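Local coordinates for D-hydantoinase (Ralstonia pickettii, PDB 1NFG), which probably catalyses the stereospecific hydrolysis of the cyclic amide bond of D-hydantoin derivatives, using two zinc ions per subunit, at residues 54-59 / 371-376; 365-370 / 379-384. One frame throughout, in Å; residues are numbered along the deposited sequence.

Contact 1 (54-59 / 371-376); sequences IDVHTH and KVFGMF. With ZN (zinc ion), chain E.
Ile54 and Val56 reach from the strand that carries the HxH zinc motif of this amidohydrolase TIM barrel onto Phe373 and Met375, just past the end of helix 358-372. Ile54 comes first: its CG2 meets the methionine methyl, Met375 CE, at 3.7 Å, the two side chains running past each other in opposite directions. Met375 N takes part in the Schellman motif that ends the helix, with Gly374 at positive phi as C-prime residue, and a bend at the thioether (chi3 -81°) turns CE to the strand. Asp55 OD1 accepts from His57 N in an Asx turn, while OD2 is hydrogen-bonded to Ser312 OG. Val56 then sets both methyls against the CD2-CE2 bond of the Phe373 ring, CG1 3.5 Å from CD2 and CG2 equally near CE2, in an oblique approach. Val372 CG1 lies over a face of that ring, and Tyr234 meets it edge-to-face. Beyond Val56 the strand leaves the helix end for the metal. His57 is held through ND1 by Glu260 OE2, Thr58 OG1 is hydrogen-bonded to Asp90 OD1, and His59 closes the motif. The zinc ion, also bound by Asp313 and the carbamylated Lys148, sits 2.4 Å from His57 NE2 and 2.3 Å from His59 NE2.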
loop_
_atom_site.group_PDB
_atom_site.type_symbol
_atom_site.label_atom_id
_atom_site.label_comp_id
_atom_site.label_asym_id
_atom_site.label_seq_id
_atom_site.Cartn_x
_atom_site.Cartn_y
_atom_site.Cartn_z
ATOM N N ILE A 54 -6.290 24.282 23.612
ATOM C CA ILE A 54 -7.341 24.612 22.658
ATOM C C ILE A 54 -8.017 23.338 22.168
ATOM O O ILE A 54 -7.446 22.597 21.372
ATOM C CB ILE A 54 -6.769 25.374 21.458
ATOM C CG1 ILE A 54 -6.188 26.712 21.934
ATOM C CG2 ILE A 54 -7.852 25.586 20.415
ATOM C CD1 ILE A 54 -5.560 27.532 20.836
ATOM N N ASP A 55 -9.237 23.095 22.642
ATOM C CA ASP A 55 -9.980 21.893 22.278
ATOM C C ASP A 55 -11.006 22.160 21.176
ATOM O O ASP A 55 -12.100 22.652 21.445
ATOM C CB ASP A 55 -10.679 21.341 23.517
ATOM C CG ASP A 55 -11.177 19.941 23.317
ATOM O OD1 ASP A 55 -11.374 19.548 22.145
ATOM O OD2 ASP A 55 -11.379 19.241 24.330
ATOM N N VAL A 56 -10.660 21.821 19.938
ATOM C CA VAL A 56 -11.553 22.062 18.813
ATOM C C VAL A 56 -12.623 20.996 18.580
ATOM O O VAL A 56 -13.228 20.949 17.509
ATOM C CB VAL A 56 -10.747 22.258 17.502
ATOM C CG1 VAL A 56 -9.722 23.366 17.698
ATOM C CG2 VAL A 56 -10.070 20.952 17.084
ATOM N N HIS A 57 -12.874 20.147 19.569
ATOM C CA HIS A 57 -13.897 19.120 19.398
ATOM C C HIS A 57 -14.665 18.859 20.687
ATOM O O HIS A 57 -14.375 17.899 21.405
ATOM C CB HIS A 57 -13.264 17.819 18.895
ATOM C CG HIS A 57 -14.256 16.795 18.428
ATOM N ND1 HIS A 57 -13.952 15.850 17.468
ATOM C CD2 HIS A 57 -15.544 16.567 18.780
ATOM C CE1 HIS A 57 -15.010 15.090 17.250
ATOM N NE2 HIS A 57 -15.989 15.505 18.032
ATOM N N THR A 58 -15.649 19.712 20.968
ATOM C CA THR A 58 -16.467 19.569 22.167
ATOM C C THR A 58 -17.962 19.627 21.885
ATOM O O THR A 58 -18.412 20.211 20.894
ATOM C CB THR A 58 -16.168 20.670 23.214
ATOM O OG1 THR A 58 -16.381 21.963 22.627
ATOM C CG2 THR A 58 -14.747 20.567 23.709
ATOM N N HIS A 59 -18.719 19.003 22.780
ATOM C CA HIS A 59 -20.176 18.979 22.726
ATOM C C HIS A 59 -20.565 19.326 24.155
ATOM O O HIS A 59 -21.184 18.540 24.873
ATOM C CB HIS A 59 -20.674 17.588 22.346
ATOM C CG HIS A 59 -20.193 17.126 21.004
ATOM N ND1 HIS A 59 -20.472 17.807 19.839
ATOM C CD2 HIS A 59 -19.445 16.055 20.644
ATOM C CE1 HIS A 59 -19.919 17.176 18.819
ATOM N NE2 HIS A 59 -19.290 16.111 19.280
ATOM N N LYS A 371 -3.945 27.110 14.528
ATOM C CA LYS A 371 -3.571 27.420 13.158
ATOM C C LYS A 371 -4.640 26.962 12.178
ATOM O O LYS A 371 -5.140 27.756 11.383
ATOM C CB LYS A 371 -2.247 26.749 12.793
ATOM C CG LYS A 371 -1.015 27.407 13.372
ATOM C CD LYS A 371 0.230 26.662 12.939
ATOM C CE LYS A 371 1.495 27.369 13.389
ATOM N NZ LYS A 371 2.704 26.580 13.031
ATOM N N VAL A 372 -4.993 25.684 12.241
ATOM C CA VAL A 372 -5.987 25.133 11.330
ATOM C C VAL A 372 -7.328 25.854 11.373
ATOM O O VAL A 372 -7.848 26.260 10.337
ATOM C CB VAL A 372 -6.218 23.629 11.608
ATOM C CG1 VAL A 372 -7.324 23.082 10.708
ATOM C CG2 VAL A 372 -4.921 22.868 11.383
ATOM N N PHE A 373 -7.877 26.036 12.569
ATOM C CA PHE A 373 -9.176 26.677 12.702
ATOM C C PHE A 373 -9.221 28.207 12.799
ATOM O O PHE A 373 -10.128 28.774 13.402
ATOM C CB PHE A 373 -9.917 26.013 13.858
ATOM C CG PHE A 373 -10.195 24.559 13.611
ATOM C CD1 PHE A 373 -11.204 24.173 12.726
ATOM C CD2 PHE A 373 -9.404 23.572 14.194
ATOM C CE1 PHE A 373 -11.421 22.821 12.418
ATOM C CE2 PHE A 373 -9.609 22.216 13.895
ATOM C CZ PHE A 373 -10.622 21.841 13.003
ATOM N N GLY A 374 -8.239 28.854 12.176
ATOM C CA GLY A 374 -8.156 30.308 12.114
ATOM C C GLY A 374 -8.210 31.159 13.367
ATOM O O GLY A 374 -8.981 32.113 13.426
ATOM N N MET A 375 -7.385 30.835 14.356
ATOM C CA MET A 375 -7.343 31.594 15.602
ATOM C C MET A 375 -5.898 31.954 15.937
ATOM O O MET A 375 -5.614 32.477 17.016
ATOM C CB MET A 375 -7.917 30.764 16.747
ATOM C CG MET A 375 -9.321 30.268 16.512
ATOM S SD MET A 375 -9.913 29.354 17.937
ATOM C CE MET A 375 -9.147 27.758 17.665
ATOM N N PHE A 376 -4.998 31.662 15.003
ATOM C CA PHE A 376 -3.567 31.907 15.167
ATOM C C PHE A 376 -3.190 33.193 14.446
ATOM O O PHE A 376 -3.662 33.443 13.343
ATOM C CB PHE A 376 -2.798 30.702 14.595
ATOM C CG PHE A 376 -1.303 30.842 14.614
ATOM C CD1 PHE A 376 -0.634 31.455 13.560
ATOM C CD2 PHE A 376 -0.559 30.349 15.684
ATOM C CE1 PHE A 376 0.771 31.575 13.571
ATOM C CE2 PHE A 376 0.837 30.463 15.705
ATOM C CZ PHE A 376 1.500 31.078 14.644
HETATM ZN ZN ZN E . -18.125 14.455 18.130
#

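Contact 2 (365-370 / 379-384); sequences VATRPA and KGTIAV
Thr367 and Gly380 bring the two backbones closest, their CA atoms 4.2 Å apart, where the irregular segment 379-384 passes the side of helix 358-372. The helix widens to a pi-like turn over 365-367 and kinks at Pro369, whose nitrogen has no bond to the preceding turn; Ala370 N resumes the pattern by hydrogen-bonding Ala366 O. Gly380, at positive phi and without a side chain, lets its CA come to 3.7 Å from Ala370 CB. That methyl also touches Lys379 O, while Ala366 CB lies against Gly380 O, so two small residues one turn apart let the chain come close.

Thr367 supplies the polar link. Its hydroxyl, OG1, donates to Gly380 O over 3.1 Å, approaching from above the carbonyl plane, 64° out of it, with a C=O...donor angle of 115°. With chi1 at -51°, OG1 lies beside the backbone N and faces the glycine carbonyl, whereas CG2 is left to pack at 3.4 Å from Thr381 CG2. Thr381 OG1 has a weak hydrogen bond to Asp14 O of the second subunit, whose Asp14 also packs on Thr367. The end of the Lys379 side chain leads away from the helix, and its NZ forms salt bridges with Asp389, Asp387 and Asp118.

A donor so far out of the carbonyl plane is not on a lone pair, so the hold probably owes much to the close packing of the Ala366 and Ala370 methyls on the Gly380 backbone, while the lysine's charge is met by carboxylates outside the contact.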
loop_
_atom_site.group_PDB
_atom_site.type_symbol
_atom_site.label_atom_id
_atom_site.label_comp_id
_atom_site.label_asym_id
_atom_site.label_seq_id
_atom_site.Cartn_x
_atom_site.Cartn_y
_atom_site.Cartn_z
ATOM N N VAL A 365 -1.635 20.047 21.411
ATOM C CA VAL A 365 -2.590 20.493 22.409
ATOM C C VAL A 365 -3.118 21.921 22.222
ATOM O O VAL A 365 -4.190 22.260 22.733
ATOM C CB VAL A 365 -1.949 20.302 23.812
ATOM C CG1 VAL A 365 -2.272 21.444 24.725
ATOM C CG2 VAL A 365 -2.408 18.993 24.397
ATOM N N ALA A 366 -2.397 22.751 21.470
ATOM C CA ALA A 366 -2.844 24.125 21.293
ATOM C C ALA A 366 -2.452 24.875 20.019
ATOM O O ALA A 366 -3.313 25.428 19.334
ATOM C CB ALA A 366 -2.417 24.939 22.500
ATOM N N THR A 367 -1.166 24.902 19.689
ATOM C CA THR A 367 -0.721 25.665 18.526
ATOM C C THR A 367 -1.202 25.207 17.157
ATOM O O THR A 367 -1.628 26.029 16.344
ATOM C CB THR A 367 0.817 25.772 18.488
ATOM O OG1 THR A 367 1.290 26.238 19.756
ATOM C CG2 THR A 367 1.257 26.760 17.420
ATOM N N ARG A 368 -1.142 23.911 16.883
ATOM C CA ARG A 368 -1.574 23.438 15.574
ATOM C C ARG A 368 -3.083 23.620 15.341
ATOM O O ARG A 368 -3.489 24.047 14.261
ATOM C CB ARG A 368 -1.153 21.977 15.372
ATOM C CG ARG A 368 -1.048 21.565 13.912
ATOM C CD ARG A 368 -0.379 20.209 13.756
ATOM N NE ARG A 368 -0.360 19.783 12.358
ATOM C CZ ARG A 368 0.186 18.651 11.919
ATOM N NH1 ARG A 368 0.773 17.816 12.763
ATOM N NH2 ARG A 368 0.130 18.340 10.629
ATOM N N PRO A 369 -3.927 23.313 16.348
ATOM C CA PRO A 369 -5.388 23.459 16.228
ATOM C C PRO A 369 -5.742 24.909 15.913
ATOM O O PRO A 369 -6.545 25.199 15.013
ATOM C CB PRO A 369 -5.896 23.065 17.609
ATOM C CG PRO A 369 -4.856 22.119 18.108
ATOM C CD PRO A 369 -3.566 22.754 17.661
ATOM N N ALA A 370 -5.128 25.812 16.675
ATOM C CA ALA A 370 -5.334 27.243 16.507
ATOM C C ALA A 370 -5.036 27.640 15.069
ATOM O O ALA A 370 -5.775 28.413 14.460
ATOM C CB ALA A 370 -4.429 28.014 17.460
ATOM N N LYS A 379 -4.525 33.266 19.310
ATOM C CA LYS A 379 -4.574 32.147 20.241
ATOM C C LYS A 379 -3.522 31.142 19.778
ATOM O O LYS A 379 -3.005 31.262 18.664
ATOM C CB LYS A 379 -5.956 31.487 20.212
ATOM C CG LYS A 379 -7.114 32.403 20.577
ATOM C CD LYS A 379 -7.150 32.715 22.063
ATOM C CE LYS A 379 -8.365 33.563 22.393
ATOM N NZ LYS A 379 -8.424 33.938 23.825
ATOM N N GLY A 380 -3.187 30.171 20.631
ATOM C CA GLY A 380 -2.225 29.161 20.226
ATOM C C GLY A 380 -0.867 29.082 20.896
ATOM O O GLY A 380 -0.514 28.041 21.445
ATOM N N THR A 381 -0.090 30.156 20.848
ATOM C CA THR A 381 1.235 30.130 21.450
ATOM C C THR A 381 1.403 31.161 22.540
ATOM O O THR A 381 0.439 31.603 23.162
ATOM C CB THR A 381 2.328 30.417 20.416
ATOM O OG1 THR A 381 2.049 31.667 19.780
ATOM C CG2 THR A 381 2.371 29.336 19.367
ATOM N N ILE A 382 2.661 31.526 22.757
ATOM C CA ILE A 382 3.043 32.523 23.737
ATOM C C ILE A 382 4.069 33.403 23.053
ATOM O O ILE A 382 5.253 33.079 22.993
ATOM C CB ILE A 382 3.652 31.886 24.994
ATOM C CG1 ILE A 382 2.572 31.112 25.745
ATOM C CG2 ILE A 382 4.264 32.962 25.876
ATOM C CD1 ILE A 382 3.070 30.395 26.961
ATOM N N ALA A 383 3.586 34.506 22.506
ATOM C CA ALA A 383 4.426 35.458 21.804
ATOM C C ALA A 383 3.889 36.862 22.076
ATOM O O ALA A 383 2.808 37.025 22.642
ATOM C CB ALA A 383 4.406 35.158 20.304
ATOM N N VAL A 384 4.644 37.879 21.689
ATOM C CA VAL A 384 4.183 39.230 21.915
ATOM C C VAL A 384 3.015 39.489 20.985
ATOM O O VAL A 384 3.144 39.398 19.767
ATOM C CB VAL A 384 5.303 40.248 21.664
ATOM C CG1 VAL A 384 4.736 41.657 21.656
ATOM C CG2 VAL A 384 6.347 40.112 22.749
#

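In the fold
Contacts 1 and 2 share helix 358-372: its last turns meet segment 379-384, and the residues that end it meet the zinc-bearing strand. Their centres lie about 10 Å apart. Ile54 joins them most directly, its N probably hydrogen-bonded to Val365 O at 3.0 Å while its CD1 packs 3.6 Å from Gly380 N. A probable hydrogen bond of 2.9 Å from Met375 N to Ala370 O completes the tie at the helix end. Contact 1 leads into the metal site, the side chain of Val56 being about 10 Å from those of Asp313 and His237; contact 2 lies away from the zinc site and the substrate-binding residues. Both contacts also touch the second subunit.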